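Local coordinates for beta-galactosidase BgaB (PDB 5VYM), which releases terminal non-reducing beta-D-galactose from transgalactooligosaccharides by hydrolysis, is highly active on Gal(beta1-4)Gal and oligosaccharides containing it, and is represented here by its trimerisation domain, at the interface of chains A and B. Residues are numbered along the deposited sequence; one frame, centred on the assembly and turned at random. Chains: chain A/B, Beta-galactosidase BgaB.

Contact 1: the interface of chains A and B. Residues chain A 221, 225-228; chain B 42, 45, 47, 89.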
# COMPACT_ATOMS: atom_id res chain seq x y z
N VAL A 221 24.82 3.13 4.12
CA VAL A 221 24.47 2.15 5.14
C VAL A 221 24.83 2.67 6.53
O VAL A 221 24.04 2.57 7.48
CB VAL A 221 25.15 0.80 4.85
CG1 VAL A 221 25.02 -0.14 6.04
CG2 VAL A 221 24.57 0.17 3.60
N LEU A 225 21.28 2.84 7.90
CA LEU A 225 20.90 1.44 8.04
C LEU A 225 21.75 0.64 9.02
O LEU A 225 21.36 -0.48 9.37
CB LEU A 225 20.94 0.74 6.67
CG LEU A 225 20.11 1.42 5.58
CD1 LEU A 225 20.14 0.61 4.30
CD2 LEU A 225 18.68 1.64 6.05
N ALA A 226 22.89 1.18 9.45
CA ALA A 226 23.75 0.44 10.36
C ALA A 226 23.14 0.37 11.76
O ALA A 226 22.29 1.18 12.14
CB ALA A 226 25.14 1.08 10.42
N ALA A 227 23.58 -0.63 12.53
CA ALA A 227 23.14 -0.76 13.91
C ALA A 227 23.64 0.38 14.78
O ALA A 227 23.04 0.67 15.82
CB ALA A 227 23.59 -2.10 14.49
N SER A 228 24.72 1.05 14.38
CA SER A 228 25.26 2.18 15.13
C SER A 228 24.76 3.49 14.53
O SER A 228 23.75 4.04 14.97
CB SER A 228 26.79 2.14 15.13
N PHE B 42 27.24 -3.41 4.07
CA PHE B 42 26.80 -3.68 5.43
C PHE B 42 27.94 -4.25 6.27
O PHE B 42 28.03 -3.97 7.47
CB PHE B 42 25.61 -4.64 5.42
CG PHE B 42 24.28 -3.95 5.36
CD1 PHE B 42 23.70 -3.43 6.51
CD2 PHE B 42 23.60 -3.81 4.16
CE1 PHE B 42 22.47 -2.80 6.46
CE2 PHE B 42 22.38 -3.17 4.10
CZ PHE B 42 21.81 -2.67 5.25
N ALA B 45 30.34 -1.42 7.28
CA ALA B 45 29.74 -0.49 8.22
C ALA B 45 29.59 -1.08 9.62
O ALA B 45 28.99 -0.44 10.49
CB ALA B 45 28.37 -0.02 7.71
N SER B 47 27.84 -3.72 10.54
CA SER B 47 26.54 -4.38 10.75
C SER B 47 26.35 -5.38 9.61
O SER B 47 25.61 -5.12 8.66
CB SER B 47 25.41 -3.37 10.82
OG SER B 47 25.58 -2.48 11.91
N ARG B 89 11.46 -2.65 8.19
CA ARG B 89 12.09 -1.67 7.31
C ARG B 89 12.45 -2.35 6.00
O ARG B 89 13.04 -3.44 5.99
CB ARG B 89 13.33 -1.06 7.96
CG ARG B 89 13.99 0.03 7.12
CD ARG B 89 14.98 0.85 7.94
NE ARG B 89 16.09 0.04 8.43
CZ ARG B 89 17.12 0.53 9.11
NH1 ARG B 89 17.18 1.83 9.39
NH2 ARG B 89 18.09 -0.27 9.52
O HOH W 1 19.61 1.64 11.52

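Contact 2: the interface of chains A and B. Residues chain A 163, 165-167; chain B 110, 125-128.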
# COMPACT_ATOMS: atom_id res chain seq x y z
N GLN A 163 17.84 6.42 -11.94
CA GLN A 163 16.47 6.57 -12.41
C GLN A 163 16.13 8.05 -12.50
O GLN A 163 16.35 8.81 -11.55
CB GLN A 163 15.50 5.86 -11.46
CG GLN A 163 14.04 6.16 -11.72
CD GLN A 163 13.50 5.52 -12.98
OE1 GLN A 163 14.15 4.67 -13.59
NE2 GLN A 163 12.30 5.92 -13.39
N ASP A 165 12.96 9.48 -13.66
CA ASP A 165 11.57 9.86 -13.45
C ASP A 165 11.14 9.40 -12.06
O ASP A 165 10.67 8.27 -11.87
CB ASP A 165 10.69 9.27 -14.56
CG ASP A 165 9.24 9.66 -14.42
OD1 ASP A 165 8.38 8.76 -14.36
OD2 ASP A 165 8.95 10.88 -14.35
N VAL A 166 11.29 10.29 -11.08
CA VAL A 166 10.95 10.00 -9.69
C VAL A 166 10.24 11.22 -9.12
O VAL A 166 10.81 12.32 -9.09
CB VAL A 166 12.19 9.66 -8.84
CG1 VAL A 166 11.86 9.75 -7.36
CG2 VAL A 166 12.70 8.28 -9.18
N ASN A 167 9.01 11.03 -8.65
CA ASN A 167 8.23 12.09 -8.01
C ASN A 167 7.92 11.68 -6.58
O ASN A 167 7.35 10.61 -6.35
CB ASN A 167 6.93 12.37 -8.78
CG ASN A 167 7.18 12.99 -10.14
OD1 ASN A 167 8.10 13.78 -10.31
ND2 ASN A 167 6.35 12.62 -11.11
N TYR B 110 5.86 3.55 -12.12
CA TYR B 110 7.14 3.08 -11.61
C TYR B 110 7.31 3.43 -10.14
O TYR B 110 7.01 4.56 -9.73
CB TYR B 110 8.31 3.67 -12.41
CG TYR B 110 9.66 3.50 -11.73
CD1 TYR B 110 10.40 2.33 -11.89
CD2 TYR B 110 10.20 4.51 -10.94
CE1 TYR B 110 11.63 2.17 -11.26
CE2 TYR B 110 11.42 4.36 -10.31
CZ TYR B 110 12.13 3.19 -10.48
OH TYR B 110 13.35 3.04 -9.86
N ARG B 125 6.39 7.92 -6.95
CA ARG B 125 5.82 7.44 -8.20
C ARG B 125 6.59 7.99 -9.39
O ARG B 125 6.97 9.17 -9.41
CB ARG B 125 4.34 7.81 -8.35
CG ARG B 125 3.76 7.36 -9.68
CD ARG B 125 2.35 7.87 -9.91
NE ARG B 125 1.95 7.65 -11.30
CZ ARG B 125 1.40 6.53 -11.76
NH1 ARG B 125 1.16 5.52 -10.93
NH2 ARG B 125 1.07 6.42 -13.04
N GLY B 126 6.83 7.12 -10.37
CA GLY B 126 7.28 7.53 -11.68
C GLY B 126 6.31 7.02 -12.74
O GLY B 126 5.44 6.19 -12.46
N GLU B 127 6.47 7.53 -13.96
CA GLU B 127 5.61 7.07 -15.04
C GLU B 127 6.11 5.77 -15.66
O GLU B 127 5.30 4.93 -16.07
CB GLU B 127 5.47 8.15 -16.11
CG GLU B 127 4.55 9.30 -15.71
CD GLU B 127 3.16 8.82 -15.29
OE1 GLU B 127 2.96 8.56 -14.09
OE2 GLU B 127 2.28 8.71 -16.17
N GLU B 128 7.43 5.59 -15.74
CA GLU B 128 7.99 4.37 -16.30
C GLU B 128 9.46 4.27 -15.90
O GLU B 128 10.07 5.26 -15.49
CB GLU B 128 7.85 4.31 -17.82
CG GLU B 128 8.57 5.43 -18.56
CD GLU B 128 8.40 5.34 -20.06
OE1 GLU B 128 7.73 4.40 -20.53
OE2 GLU B 128 8.94 6.21 -20.77

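Contact 1: the interface of chains A and B
A:Val221 rests on the aromatic ring of B:Phe42, and this pair leads the apolar part of the contact. The methyl CG1 of A:Val221 sits over one face of the ring, offset toward the rim, 3.6 Å from CD1 of B:Phe42. CG1 is anti to the backbone N (chi1 169°), which turns this branch to the ring. The same methyl also meets the CB methyl of B:Ala45 at 3.7 Å. A:Leu225 adds its CB, 3.8 Å from the ring tip CZ of B:Phe42. Its CD2 methyl lies over the centre of the B:Arg89 guanidinium face, 3.6 Å from CZ of B:Arg89.

The polar contacts gather around the C-terminal tail of chain A. The backbone N of A:Ala227 donates to the hydroxyl OG of B:Ser47 at 2.8 Å, and the bond is nearly straight (165° at the hydrogen). A weak bond runs from NH2 of B:Arg89 to the backbone O of A:Leu225. Water 1 lies in the guanidinium plane, at its edge. It bonds to NH1 and NH2 of B:Arg89, and to the carbonyl O of A:Ala226 at 2.8 Å. The guanidinium is thus covered on a face by leucine and bridged at its edge through water.

In the fold, helix 214-225 of chain A and the tail after it meet the end of helix 31-44, the following loop and the start of strand 89-93 of chain B, as one part of a two-fold symmetric interface between two trimerisation domains.

Contact 2: the interface of chains A and B
The side-chain amide of A:Gln163 stacks on one face of the B:Tyr110 ring, with the two planes 24° apart. NE2 of the amide lies 3.5 Å above the ring plane, offset toward the rim. The aliphatic part follows, with CG of A:Gln163 at 3.5 Å from the ring carbon CE2 of B:Tyr110. The side chains run past each other in opposite directions. A bend at chi2 (72°) helps lay the amide along the ring.

NE2 of A:Gln163 also donates two hydrogen bonds, both close to the amide plane. One crosses to the backbone O of B:Glu128 at 3.1 Å. The other stays in chain A and reaches the backbone O of A:Asp165 at 3.2 Å, from above that carbonyl's plane. Together they fix the rotation of the amide. An alanine here would probably leave this face of B:Tyr110 without its amide cover and the B:Glu128 carbonyl without this donor.

A:Asn167 and B:Arg125 form an antiparallel beta bridge. N of A:Asn167 donates to O of B:Arg125 at 2.9 Å, and N of B:Arg125 returns a bond to O of A:Asn167 at 2.9 Å. Within chain B, NE and NH2 of B:Arg125 grip OE1 of B:Glu127 side-on. NH2 makes the salt bridge to that OE1 at 3.0 Å. The carboxylate of A:Asp165 points at the backbone of B:Gly126 and B:Glu127, but its modelled approach is too short to trust.

In the fold, short strands 162-163 and 167-168 of chain A and their linking loop meet strand 124-125, the loop after it and the B:Tyr110 loop of chain B.

Contact 1 and contact 2 are about 27 Å apart between the centres of their C-alpha atoms. They share no residue and no helix or strand. Contact 1 pairs the C-terminal end of chain A with helix 31-44 and strand 89-93 of chain B, whereas contact 2 pairs short strands and loops. Both join the same two chains, and each has a twin with the chains exchanged. Their separation spreads the joint over distant parts of the domain, which may limit rocking of one chain on the other. The protein is reported as a trimer or tetramer, so this two-chain assembly of an isolated domain may not be the biological one.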